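PatF (Prochloron didemni, PDB 4BG2) is probably a prenyltransferase, or a close relative of one, of the patellamide (cyanobactin) pathway, built as an antiparallel beta barrel surrounded by helices. Local coordinates at residues F32-F37 and V123-K128; H82-L87 and S102-A107; D131-L136 and E179-G184; R185-L190 and F233-R238. All coordinates share one frame; numbering follows the deposited sequence.

Interactions 3 and 4 lie in the wall of the beta barrel, whereas interaction 1 joins the surrounding helical layer to that wall and interaction 2 lies within the layer. Strands 173-181 and 186-194 are neighbours, so interactions 3 and 4 meet directly in a salt bridge from Glu179 to Arg187. Interaction 1 packs helix 34-42 on strand 116-124, which pairs with strand 133-140 of interaction 3. Interaction 2 joins two helices above the outer face of that strand, with Phe103 and Leu87 resting on Leu136 and Val134. Chemistry follows place: the outer contacts are almost wholly apolar, while the inner face carries carboxylates, arginines and a serine. All four are largely buried; their more exposed residues include Thr237 in interaction 4.

Interaction 1 of 4, residues F32-F37 and V123-K128; sequences FPLPLF and VHLGSK
In the helix-on-barrel packing of this prenyltransferase-like fold, Phe37 and Pro33 at the start of helix 34-42 lean on Val123 at the end of strand 116-124. Phe37 has CG anti to its backbone N (chi1 -176°), and its ring passes alongside the Val123 side chain, the two sliding past each other in opposite directions. Val123 CG2 sits over one face of that ring, 3.9 Å from its centroid and 22° off the normal, a CH-pi contact displaced toward the rim. Its nearest ring atom is CG of Phe37, 3.6 Å from Val123 CG2. The other branch, CG1, fits between two neighbours, touching Phe37 CD1 and lying 3.8 Å from Pro33 CG. Val123 thus wedges into the angle between the proline and the aromatic ring.

Pro33 follows a cis peptide bond and occupies the N-cap position, and its carbonyl O accepts the first-turn bond from Phe37 N at 2.9 Å, tying together the two residues that hold Val123. Beyond the strand end, Leu125 extends the apolar strip, its CD2 meeting CD2 of Leu34 loosely at 4.2 Å. Tyr66 on the adjacent strand 60-70 also touches Leu34 and Phe37. His124 hydrogen-bonds to Glu67 and Glu179. The other Leu125 methyl, CD1, lies 3.8 Å from Pro33 CD and also approaches the carbonyl O of Phe32, at 3.2 Å.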
# COMPACT_ATOMS: atom_id res chain seq x y z
N PHE A 32 -3.63 -11.11 16.53
CA PHE A 32 -3.44 -11.88 15.32
C PHE A 32 -3.84 -11.04 14.11
O PHE A 32 -4.92 -10.44 14.14
CB PHE A 32 -4.31 -13.14 15.36
CG PHE A 32 -4.09 -14.05 14.21
CD1 PHE A 32 -4.80 -13.91 13.03
CD2 PHE A 32 -3.13 -15.04 14.29
CE1 PHE A 32 -4.56 -14.74 11.94
CE2 PHE A 32 -2.88 -15.88 13.22
CZ PHE A 32 -3.60 -15.73 12.04
N PRO A 33 -3.02 -11.01 13.05
CA PRO A 33 -1.78 -11.72 12.77
C PRO A 33 -0.49 -10.90 12.99
O PRO A 33 0.56 -11.24 12.43
CB PRO A 33 -1.92 -12.03 11.30
CG PRO A 33 -2.56 -10.78 10.77
CD PRO A 33 -3.43 -10.24 11.86
N LEU A 34 -0.55 -9.90 13.84
CA LEU A 34 0.59 -9.01 14.02
C LEU A 34 1.86 -9.67 14.55
O LEU A 34 2.93 -9.46 13.99
CB LEU A 34 0.19 -7.81 14.86
CG LEU A 34 1.08 -6.58 14.90
CD1 LEU A 34 1.84 -6.34 13.59
CD2 LEU A 34 0.21 -5.37 15.23
N PRO A 35 1.78 -10.47 15.62
CA PRO A 35 3.00 -11.22 16.00
C PRO A 35 3.61 -12.05 14.88
O PRO A 35 4.83 -12.01 14.69
CB PRO A 35 2.52 -12.12 17.14
CG PRO A 35 1.38 -11.39 17.75
CD PRO A 35 0.69 -10.68 16.60
N LEU A 36 2.79 -12.79 14.14
CA LEU A 36 3.27 -13.56 12.98
C LEU A 36 3.91 -12.65 11.92
O LEU A 36 4.93 -13.00 11.32
CB LEU A 36 2.11 -14.31 12.30
CG LEU A 36 1.68 -15.67 12.85
CD1 LEU A 36 0.39 -16.10 12.16
CD2 LEU A 36 2.78 -16.70 12.63
N PHE A 37 3.31 -11.49 11.68
CA PHE A 37 3.85 -10.58 10.69
C PHE A 37 5.24 -10.08 11.06
O PHE A 37 6.15 -9.99 10.21
CB PHE A 37 2.92 -9.40 10.52
CG PHE A 37 3.36 -8.47 9.46
CD1 PHE A 37 3.37 -8.88 8.12
CD2 PHE A 37 3.82 -7.21 9.77
CE1 PHE A 37 3.77 -8.02 7.13
CE2 PHE A 37 4.23 -6.35 8.78
CZ PHE A 37 4.21 -6.76 7.46
N VAL A 123 0.00 -6.63 6.36
CA VAL A 123 -1.20 -6.97 7.07
C VAL A 123 -1.93 -5.69 7.45
O VAL A 123 -1.31 -4.70 7.83
CB VAL A 123 -0.94 -7.77 8.37
CG1 VAL A 123 -0.44 -9.16 8.04
CG2 VAL A 123 0.03 -7.07 9.31
N HIS A 124 -3.25 -5.75 7.38
CA HIS A 124 -4.13 -4.72 7.90
C HIS A 124 -5.06 -5.34 8.94
O HIS A 124 -5.96 -6.11 8.60
CB HIS A 124 -4.96 -4.06 6.78
CG HIS A 124 -4.13 -3.41 5.71
ND1 HIS A 124 -4.67 -3.04 4.50
CD2 HIS A 124 -2.82 -3.08 5.66
CE1 HIS A 124 -3.73 -2.47 3.75
NE2 HIS A 124 -2.59 -2.52 4.42
N LEU A 125 -4.84 -4.97 10.19
CA LEU A 125 -5.71 -5.35 11.30
C LEU A 125 -7.02 -4.57 11.19
O LEU A 125 -6.99 -3.37 11.02
CB LEU A 125 -5.05 -4.98 12.64
CG LEU A 125 -5.17 -5.83 13.90
CD1 LEU A 125 -5.25 -7.31 13.56
CD2 LEU A 125 -4.00 -5.56 14.85
N GLY A 126 -8.16 -5.25 11.27
CA GLY A 126 -9.46 -4.60 11.36
C GLY A 126 -9.95 -4.58 12.79
O GLY A 126 -9.24 -5.02 13.71
N SER A 127 -11.18 -4.14 12.99
CA SER A 127 -11.81 -4.13 14.32
C SER A 127 -12.04 -5.53 14.87
O SER A 127 -12.12 -5.71 16.09
CB SER A 127 -13.14 -3.39 14.26
OG SER A 127 -13.95 -3.97 13.27
N LYS A 128 -12.18 -6.50 13.98
CA LYS A 128 -12.29 -7.90 14.39
C LYS A 128 -11.57 -8.79 13.41
O LYS A 128 -11.21 -8.35 12.32
CB LYS A 128 -13.76 -8.31 14.51
CG LYS A 128 -14.64 -7.84 13.38
CD LYS A 128 -16.09 -8.10 13.70
CE LYS A 128 -17.04 -7.40 12.76
NZ LYS A 128 -16.82 -7.82 11.36

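Interaction 2 of 4, residues H82-L87 and S102-A107; sequences HAFKLL and SFDRFA
Phe84 on helix 79-91 reaches across to Phe103, Asp104 and Ala107 on helix 101-110. From CB, its CG stands anti to the carbonyl carbon (chi1 -66°), and the ring then extends toward the second helix. CD1 only grazes Asp104, at 4.2 Å from its OD1. The next atom, CE1, does most of the work: it lies 3.4 Å from Asp104 OD1, which sits at the ring edge close to its plane, and 3.7 Å from CE2 of Phe103. At the tip, CZ meets CB of Ala107 at 4.0 Å, again at the edge.

The two helices run roughly antiparallel, with short-segment axes 12.3 Å apart, so long aromatic side chains bridge them. The Phe84 and Phe103 rings meet obliquely, centroids 5.8 Å apart. Phe103 also receives Ala83 CB, 4.0 Å from its CZ, and has Leu87 beside it. Beneath, in this outer layer of the barrel fold, Phe103 rests on Leu136 of strand 133-140 and meets Phe178 edge-to-face.

An alanine in place of Phe84 would probably open a gap between the helices, leaving Ala107 CB and one side of Phe103 without their aromatic neighbour. Contact here is dispersive, apart from the carboxylate oxygen, whose negative charge probably favours the positively polarised hydrogens on the Phe84 ring edge.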
# COMPACT_ATOMS: atom_id res chain seq x y z
N HIS A 82 8.09 -15.05 0.57
CA HIS A 82 7.64 -14.39 1.80
C HIS A 82 6.13 -14.32 1.88
O HIS A 82 5.55 -14.52 2.94
CB HIS A 82 8.27 -12.98 1.92
CG HIS A 82 9.76 -13.01 2.02
ND1 HIS A 82 10.42 -13.63 3.06
CD2 HIS A 82 10.72 -12.57 1.18
CE1 HIS A 82 11.72 -13.54 2.87
NE2 HIS A 82 11.93 -12.89 1.74
N ALA A 83 5.50 -14.02 0.76
CA ALA A 83 4.05 -13.93 0.70
C ALA A 83 3.42 -15.28 0.97
O ALA A 83 2.52 -15.42 1.81
CB ALA A 83 3.61 -13.43 -0.66
N PHE A 84 3.89 -16.30 0.27
CA PHE A 84 3.33 -17.64 0.43
C PHE A 84 3.53 -18.18 1.83
O PHE A 84 2.61 -18.76 2.38
CB PHE A 84 3.90 -18.60 -0.63
CG PHE A 84 3.48 -18.26 -2.04
CD1 PHE A 84 2.15 -17.99 -2.36
CD2 PHE A 84 4.40 -18.22 -3.06
CE1 PHE A 84 1.76 -17.70 -3.65
CE2 PHE A 84 4.02 -17.95 -4.36
CZ PHE A 84 2.71 -17.67 -4.65
N LYS A 85 4.71 -17.99 2.42
CA LYS A 85 4.93 -18.39 3.82
C LYS A 85 3.95 -17.73 4.77
O LYS A 85 3.44 -18.36 5.68
CB LYS A 85 6.32 -17.99 4.30
CG LYS A 85 7.45 -18.94 3.95
CD LYS A 85 8.78 -18.23 4.21
CE LYS A 85 9.91 -19.18 4.49
NZ LYS A 85 10.04 -20.18 3.40
N LEU A 86 3.71 -16.43 4.56
CA LEU A 86 2.82 -15.67 5.42
C LEU A 86 1.40 -16.17 5.30
O LEU A 86 0.72 -16.40 6.31
CB LEU A 86 2.86 -14.17 5.07
CG LEU A 86 1.96 -13.25 5.88
CD1 LEU A 86 2.35 -13.33 7.35
CD2 LEU A 86 2.02 -11.81 5.37
N LEU A 87 0.95 -16.35 4.06
CA LEU A 87 -0.38 -16.88 3.79
C LEU A 87 -0.58 -18.27 4.40
O LEU A 87 -1.64 -18.55 4.93
CB LEU A 87 -0.66 -16.91 2.29
CG LEU A 87 -0.79 -15.57 1.56
CD1 LEU A 87 -0.85 -15.79 0.07
CD2 LEU A 87 -2.02 -14.80 2.01
N SER A 102 -6.88 -15.18 -6.78
CA SER A 102 -6.39 -14.12 -7.68
C SER A 102 -4.91 -13.93 -7.59
O SER A 102 -4.21 -13.86 -8.60
CB SER A 102 -7.06 -12.78 -7.39
OG SER A 102 -8.42 -12.82 -7.71
N PHE A 103 -4.40 -13.85 -6.36
CA PHE A 103 -2.95 -13.73 -6.16
C PHE A 103 -2.15 -14.94 -6.71
O PHE A 103 -1.12 -14.77 -7.37
CB PHE A 103 -2.62 -13.53 -4.69
CG PHE A 103 -1.18 -13.29 -4.43
CD1 PHE A 103 -0.59 -12.08 -4.78
CD2 PHE A 103 -0.39 -14.26 -3.83
CE1 PHE A 103 0.76 -11.86 -4.58
CE2 PHE A 103 0.95 -14.04 -3.62
CZ PHE A 103 1.53 -12.83 -4.00
N ASP A 104 -2.63 -16.15 -6.44
CA ASP A 104 -1.98 -17.35 -6.98
C ASP A 104 -1.95 -17.35 -8.52
O ASP A 104 -0.94 -17.67 -9.12
CB ASP A 104 -2.69 -18.62 -6.52
CG ASP A 104 -2.41 -18.93 -5.08
OD1 ASP A 104 -1.40 -18.42 -4.53
OD2 ASP A 104 -3.19 -19.71 -4.50
N ARG A 105 -3.06 -16.97 -9.14
CA ARG A 105 -3.12 -16.93 -10.60
C ARG A 105 -2.19 -15.85 -11.16
O ARG A 105 -1.53 -16.06 -12.18
CB ARG A 105 -4.55 -16.76 -11.08
CG ARG A 105 -5.37 -18.03 -10.93
CD ARG A 105 -6.86 -17.75 -10.91
NE ARG A 105 -7.34 -17.24 -12.19
CZ ARG A 105 -8.55 -16.70 -12.39
NH1 ARG A 105 -9.43 -16.55 -11.40
NH2 ARG A 105 -8.87 -16.27 -13.60
N PHE A 106 -2.09 -14.71 -10.49
CA PHE A 106 -1.21 -13.65 -10.99
C PHE A 106 0.24 -14.08 -10.83
O PHE A 106 1.05 -13.92 -11.76
CB PHE A 106 -1.45 -12.31 -10.28
CG PHE A 106 -0.61 -11.20 -10.83
CD1 PHE A 106 0.68 -11.05 -10.41
CD2 PHE A 106 -1.10 -10.35 -11.79
CE1 PHE A 106 1.48 -10.05 -10.93
CE2 PHE A 106 -0.31 -9.35 -12.31
CZ PHE A 106 0.98 -9.20 -11.88
N ALA A 107 0.55 -14.66 -9.68
CA ALA A 107 1.90 -15.13 -9.39
C ALA A 107 2.32 -16.22 -10.37
O ALA A 107 3.42 -16.16 -10.91
CB ALA A 107 2.03 -15.63 -7.97

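Interaction 3 of 4, residues D131-L136 and E179-G184; sequences DSSVML and ELFFDG
Ser133 and Glu179 make the tight polar part of this contact: OG of Ser133 donates to Glu179 OE2 at 2.7 Å, using the anti lone pair of the carboxylate. CG of Glu179 anti to its backbone N (chi1 -173°) and an extended chain beyond it carry OE2 to Ser133. The carboxylate is further held by His124, which hydrogen-bonds to OE2, and by Arg187, which forms a salt bridge with OE1; three partners thus fix its rotation. Met135, present as selenomethionine, crosses the glutamate at about a right angle, its SE 3.8 Å from Glu179 CB.

Strands 133-140 and 173-181 are antiparallel neighbours in the barrel wall. Val134 and Leu180 form a hydrogen-bonded pair, with Leu180 N to Val134 O at 2.8 Å and Val134 N to Leu180 O at 2.9 Å. Their side chains turn to the other face of the sheet, where Leu87 of helix 79-91 packs on both. Phe182 shares this face: its ring lies over the peptide linking Ser132 to Ser133, with Ser133 N 4.0 Å above the ring centre and Val134 CG2 at the edge. Its backbone N also bonds to Ser132 O, at 3.0 Å.

The pairing gives way at the type I turn from Phe181 to Gly184, where the contact is looser and partly exposed. Phe181 offers a ring edge to Asp131 O, 3.7 Å from its CD1, and Ser133 CB approaches the ring obliquely. Asp131 OD1 is held by a salt bridge with Lys128.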
# COMPACT_ATOMS: atom_id res chain seq x y z
N ASP A 131 -12.50 -8.90 9.67
CA ASP A 131 -12.20 -7.68 8.90
C ASP A 131 -10.73 -7.44 8.66
O ASP A 131 -10.38 -6.47 8.03
CB ASP A 131 -12.70 -6.43 9.62
CG ASP A 131 -14.18 -6.26 9.54
OD1 ASP A 131 -14.87 -7.16 9.01
OD2 ASP A 131 -14.66 -5.21 10.03
N SER A 132 -9.85 -8.28 9.20
CA SER A 132 -8.43 -8.10 9.02
C SER A 132 -8.03 -8.72 7.71
O SER A 132 -8.79 -9.50 7.15
CB SER A 132 -7.67 -8.70 10.21
OG SER A 132 -8.02 -7.97 11.38
N SER A 133 -6.87 -8.36 7.20
CA SER A 133 -6.48 -8.84 5.90
C SER A 133 -4.98 -8.98 5.78
O SER A 133 -4.21 -8.39 6.55
CB SER A 133 -6.98 -7.86 4.81
OG SER A 133 -6.34 -6.59 4.97
N VAL A 134 -4.58 -9.76 4.78
CA VAL A 134 -3.21 -9.72 4.26
C VAL A 134 -3.27 -8.81 3.02
O VAL A 134 -4.24 -8.85 2.24
CB VAL A 134 -2.69 -11.12 3.90
CG1 VAL A 134 -1.39 -11.04 3.12
CG2 VAL A 134 -2.45 -11.92 5.15
N MSE A 135 -2.26 -7.95 2.89
CA MSE A 135 -2.19 -7.01 1.79
C MSE A 135 -0.91 -7.26 1.07
O MSE A 135 0.17 -7.35 1.67
CB MSE A 135 -2.22 -5.57 2.34
CG MSE A 135 -2.20 -4.51 1.24
SE MSE A 135 -4.00 -4.30 0.47
CE MSE A 135 -3.55 -4.70 -1.38
N LEU A 136 -1.00 -7.44 -0.23
CA LEU A 136 0.16 -7.74 -1.05
C LEU A 136 0.15 -6.81 -2.26
O LEU A 136 -0.80 -6.80 -3.02
CB LEU A 136 0.12 -9.18 -1.52
CG LEU A 136 -0.03 -10.25 -0.42
CD1 LEU A 136 -0.41 -11.60 -1.00
CD2 LEU A 136 1.23 -10.41 0.40
N GLU A 179 -5.85 -7.75 -1.79
CA GLU A 179 -6.22 -7.73 -0.39
C GLU A 179 -7.02 -8.97 -0.08
O GLU A 179 -8.02 -9.24 -0.72
CB GLU A 179 -7.03 -6.47 0.01
CG GLU A 179 -7.25 -6.41 1.52
CD GLU A 179 -7.47 -4.99 2.06
OE1 GLU A 179 -7.89 -4.12 1.28
OE2 GLU A 179 -7.17 -4.73 3.25
N LEU A 180 -6.55 -9.72 0.91
CA LEU A 180 -7.16 -10.99 1.27
C LEU A 180 -7.70 -10.95 2.67
O LEU A 180 -6.95 -11.08 3.63
CB LEU A 180 -6.13 -12.12 1.14
CG LEU A 180 -5.58 -12.37 -0.27
CD1 LEU A 180 -4.65 -11.27 -0.72
CD2 LEU A 180 -4.83 -13.69 -0.31
N PHE A 181 -9.01 -10.77 2.79
CA PHE A 181 -9.65 -10.68 4.08
C PHE A 181 -9.84 -12.06 4.70
O PHE A 181 -10.00 -13.07 3.99
CB PHE A 181 -10.98 -9.96 3.96
CG PHE A 181 -10.87 -8.52 3.57
CD1 PHE A 181 -10.66 -7.54 4.52
CD2 PHE A 181 -11.03 -8.13 2.24
CE1 PHE A 181 -10.61 -6.20 4.18
CE2 PHE A 181 -10.98 -6.79 1.89
CZ PHE A 181 -10.76 -5.82 2.86
N PHE A 182 -9.87 -12.09 6.02
CA PHE A 182 -9.90 -13.34 6.76
C PHE A 182 -11.29 -13.99 6.82
O PHE A 182 -11.42 -15.09 7.32
CB PHE A 182 -9.35 -13.15 8.17
CG PHE A 182 -7.92 -12.71 8.21
CD1 PHE A 182 -7.12 -12.77 7.09
CD2 PHE A 182 -7.37 -12.27 9.38
CE1 PHE A 182 -5.81 -12.36 7.12
CE2 PHE A 182 -6.05 -11.89 9.44
CZ PHE A 182 -5.26 -11.93 8.30
N ASP A 183 -12.31 -13.33 6.28
CA ASP A 183 -13.61 -13.95 6.08
C ASP A 183 -13.80 -14.54 4.68
O ASP A 183 -14.90 -14.97 4.33
CB ASP A 183 -14.72 -12.93 6.32
CG ASP A 183 -14.70 -11.78 5.36
OD1 ASP A 183 -13.75 -11.67 4.53
OD2 ASP A 183 -15.62 -10.94 5.44
N GLY A 184 -12.75 -14.56 3.87
CA GLY A 184 -12.83 -15.17 2.54
C GLY A 184 -13.04 -14.17 1.41
O GLY A 184 -12.94 -14.53 0.26

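Interaction 4 of 4, residues R185-L190 and F233-R238; sequences RSRVDL and FFSKTR
Asp189 has CG anti to its carbonyl carbon (chi1 -86°), and Arg238, extended from CG to NE, comes across it at about a right angle; Arg187 bends at chi3 (72°), bringing its NE round to the same carboxylate. Both arginines grip side-on, from opposite faces of the carboxylate plane. Arg238 gives NE to Asp189 OD1 at 3.1 Å and NH2 to Asp189 OD2 at 2.9 Å. Arg187 matches this with NE to OD1 of Asp189 at 3.0 Å and NH2 to its OD2 at 2.8 Å. Each oxygen therefore accepts two bonds, and the shared charge probably offsets the repulsion between NH2 of Arg187 and NH2 of Arg238, only 3.2 Å apart with their guanidinium planes turned by 73°.

An asparagine in place of Asp189 would probably leave the two arginine NH2 groups close together without the negative charge that both now share.

This salt-bridge network lies on the barrel wall, where strand 186-194 meets the chain leaving strand 229-233. Leu190 and Phe234 form a single antiparallel hydrogen-bonded bridge, with Leu190 N to Phe234 O at 2.8 Å. Beyond it, a type I turn from Ser235 to Arg238 sets Arg238 so that its side chain reaches back to Asp189. Ser235 OG donates to Val188 O at 2.7 Å from above the carbonyl plane, and a water links the same hydroxyl to Val188 N. Thr237 CB and CG2 pack against CD of Arg187, whose NH1 runs on to Glu179. Phe233 takes Asp189 CB against its CD1.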
# COMPACT_ATOMS: atom_id res chain seq x y z
N ARG A 185 -13.28 -12.89 1.71
CA ARG A 185 -13.33 -11.87 0.66
C ARG A 185 -11.94 -11.51 0.18
O ARG A 185 -10.99 -11.43 0.95
CB ARG A 185 -13.98 -10.60 1.16
CG ARG A 185 -15.48 -10.67 1.25
CD ARG A 185 -16.00 -9.33 1.76
NE ARG A 185 -15.54 -9.11 3.12
CZ ARG A 185 -14.84 -8.06 3.55
NH1 ARG A 185 -14.54 -7.05 2.75
NH2 ARG A 185 -14.46 -8.03 4.81
N SER A 186 -11.82 -11.25 -1.11
CA SER A 186 -10.57 -10.81 -1.68
C SER A 186 -10.84 -9.70 -2.67
O SER A 186 -11.93 -9.60 -3.20
CB SER A 186 -9.82 -11.98 -2.33
OG SER A 186 -10.53 -12.43 -3.49
N ARG A 187 -9.84 -8.85 -2.90
CA ARG A 187 -9.96 -7.74 -3.82
C ARG A 187 -8.66 -7.55 -4.57
O ARG A 187 -7.58 -7.84 -4.07
CB ARG A 187 -10.33 -6.45 -3.06
CG ARG A 187 -10.79 -5.29 -3.95
CD ARG A 187 -11.05 -3.99 -3.16
NE ARG A 187 -9.78 -3.43 -2.74
CZ ARG A 187 -9.29 -3.49 -1.51
NH1 ARG A 187 -9.98 -4.00 -0.50
NH2 ARG A 187 -8.08 -3.00 -1.28
N VAL A 188 -8.80 -7.04 -5.79
CA VAL A 188 -7.70 -6.69 -6.64
C VAL A 188 -7.83 -5.17 -6.91
O VAL A 188 -8.87 -4.71 -7.35
CB VAL A 188 -7.73 -7.48 -7.97
CG1 VAL A 188 -6.56 -7.12 -8.85
CG2 VAL A 188 -7.73 -8.98 -7.71
N ASP A 189 -6.75 -4.43 -6.63
CA ASP A 189 -6.66 -3.01 -6.87
C ASP A 189 -5.70 -2.77 -8.04
O ASP A 189 -4.57 -3.23 -8.01
CB ASP A 189 -6.11 -2.30 -5.62
CG ASP A 189 -7.20 -1.95 -4.60
OD1 ASP A 189 -8.41 -1.98 -4.95
OD2 ASP A 189 -6.85 -1.65 -3.44
N LEU A 190 -6.15 -2.05 -9.07
CA LEU A 190 -5.27 -1.59 -10.16
C LEU A 190 -4.85 -0.16 -9.93
O LEU A 190 -5.70 0.71 -9.71
CB LEU A 190 -5.94 -1.73 -11.52
CG LEU A 190 -5.71 -3.12 -12.11
CD1 LEU A 190 -6.85 -4.03 -11.68
CD2 LEU A 190 -5.54 -3.11 -13.62
N PHE A 233 -6.24 3.99 -7.06
CA PHE A 233 -6.58 2.58 -7.12
C PHE A 233 -8.02 2.36 -7.56
O PHE A 233 -8.94 2.82 -6.91
CB PHE A 233 -6.35 1.88 -5.78
CG PHE A 233 -4.92 1.51 -5.52
CD1 PHE A 233 -4.23 0.70 -6.39
CD2 PHE A 233 -4.30 1.91 -4.35
CE1 PHE A 233 -2.93 0.32 -6.11
CE2 PHE A 233 -2.99 1.55 -4.07
CZ PHE A 233 -2.30 0.77 -4.96
N PHE A 234 -8.18 1.68 -8.68
CA PHE A 234 -9.49 1.23 -9.15
C PHE A 234 -9.72 -0.26 -8.84
O PHE A 234 -8.79 -1.07 -8.86
CB PHE A 234 -9.58 1.47 -10.65
CG PHE A 234 -9.52 2.93 -11.02
CD1 PHE A 234 -8.31 3.58 -11.12
CD2 PHE A 234 -10.69 3.64 -11.24
CE1 PHE A 234 -8.26 4.93 -11.44
CE2 PHE A 234 -10.65 4.99 -11.56
CZ PHE A 234 -9.43 5.63 -11.65
N SER A 235 -10.97 -0.61 -8.59
CA SER A 235 -11.35 -2.00 -8.37
C SER A 235 -12.81 -2.16 -8.68
O SER A 235 -13.60 -1.25 -8.45
CB SER A 235 -11.13 -2.41 -6.90
OG SER A 235 -11.33 -3.82 -6.69
N LYS A 236 -13.19 -3.36 -9.12
CA LYS A 236 -14.60 -3.75 -9.21
C LYS A 236 -15.32 -3.52 -7.87
O LYS A 236 -16.51 -3.35 -7.82
CB LYS A 236 -14.75 -5.24 -9.49
CG LYS A 236 -16.14 -5.65 -9.93
CD LYS A 236 -16.19 -7.14 -10.22
CE LYS A 236 -17.54 -7.58 -10.77
NZ LYS A 236 -18.61 -7.57 -9.71
N THR A 237 -14.57 -3.61 -6.78
CA THR A 237 -15.11 -3.53 -5.45
C THR A 237 -15.29 -2.09 -4.99
O THR A 237 -15.93 -1.84 -3.98
CB THR A 237 -14.15 -4.25 -4.49
OG1 THR A 237 -14.26 -5.67 -4.71
CG2 THR A 237 -14.46 -3.93 -3.06
N ARG A 238 -14.76 -1.14 -5.76
CA ARG A 238 -14.79 0.27 -5.36
C ARG A 238 -15.73 1.06 -6.26
O ARG A 238 -15.62 1.05 -7.50
CB ARG A 238 -13.40 0.85 -5.48
CG ARG A 238 -12.43 0.34 -4.43
CD ARG A 238 -11.08 1.01 -4.62
NE ARG A 238 -10.02 0.38 -3.83
CZ ARG A 238 -9.70 0.68 -2.57
NH1 ARG A 238 -10.36 1.64 -1.92
NH2 ARG A 238 -8.70 0.02 -1.94
O HOH W 1 -11.43 -6.64 -7.21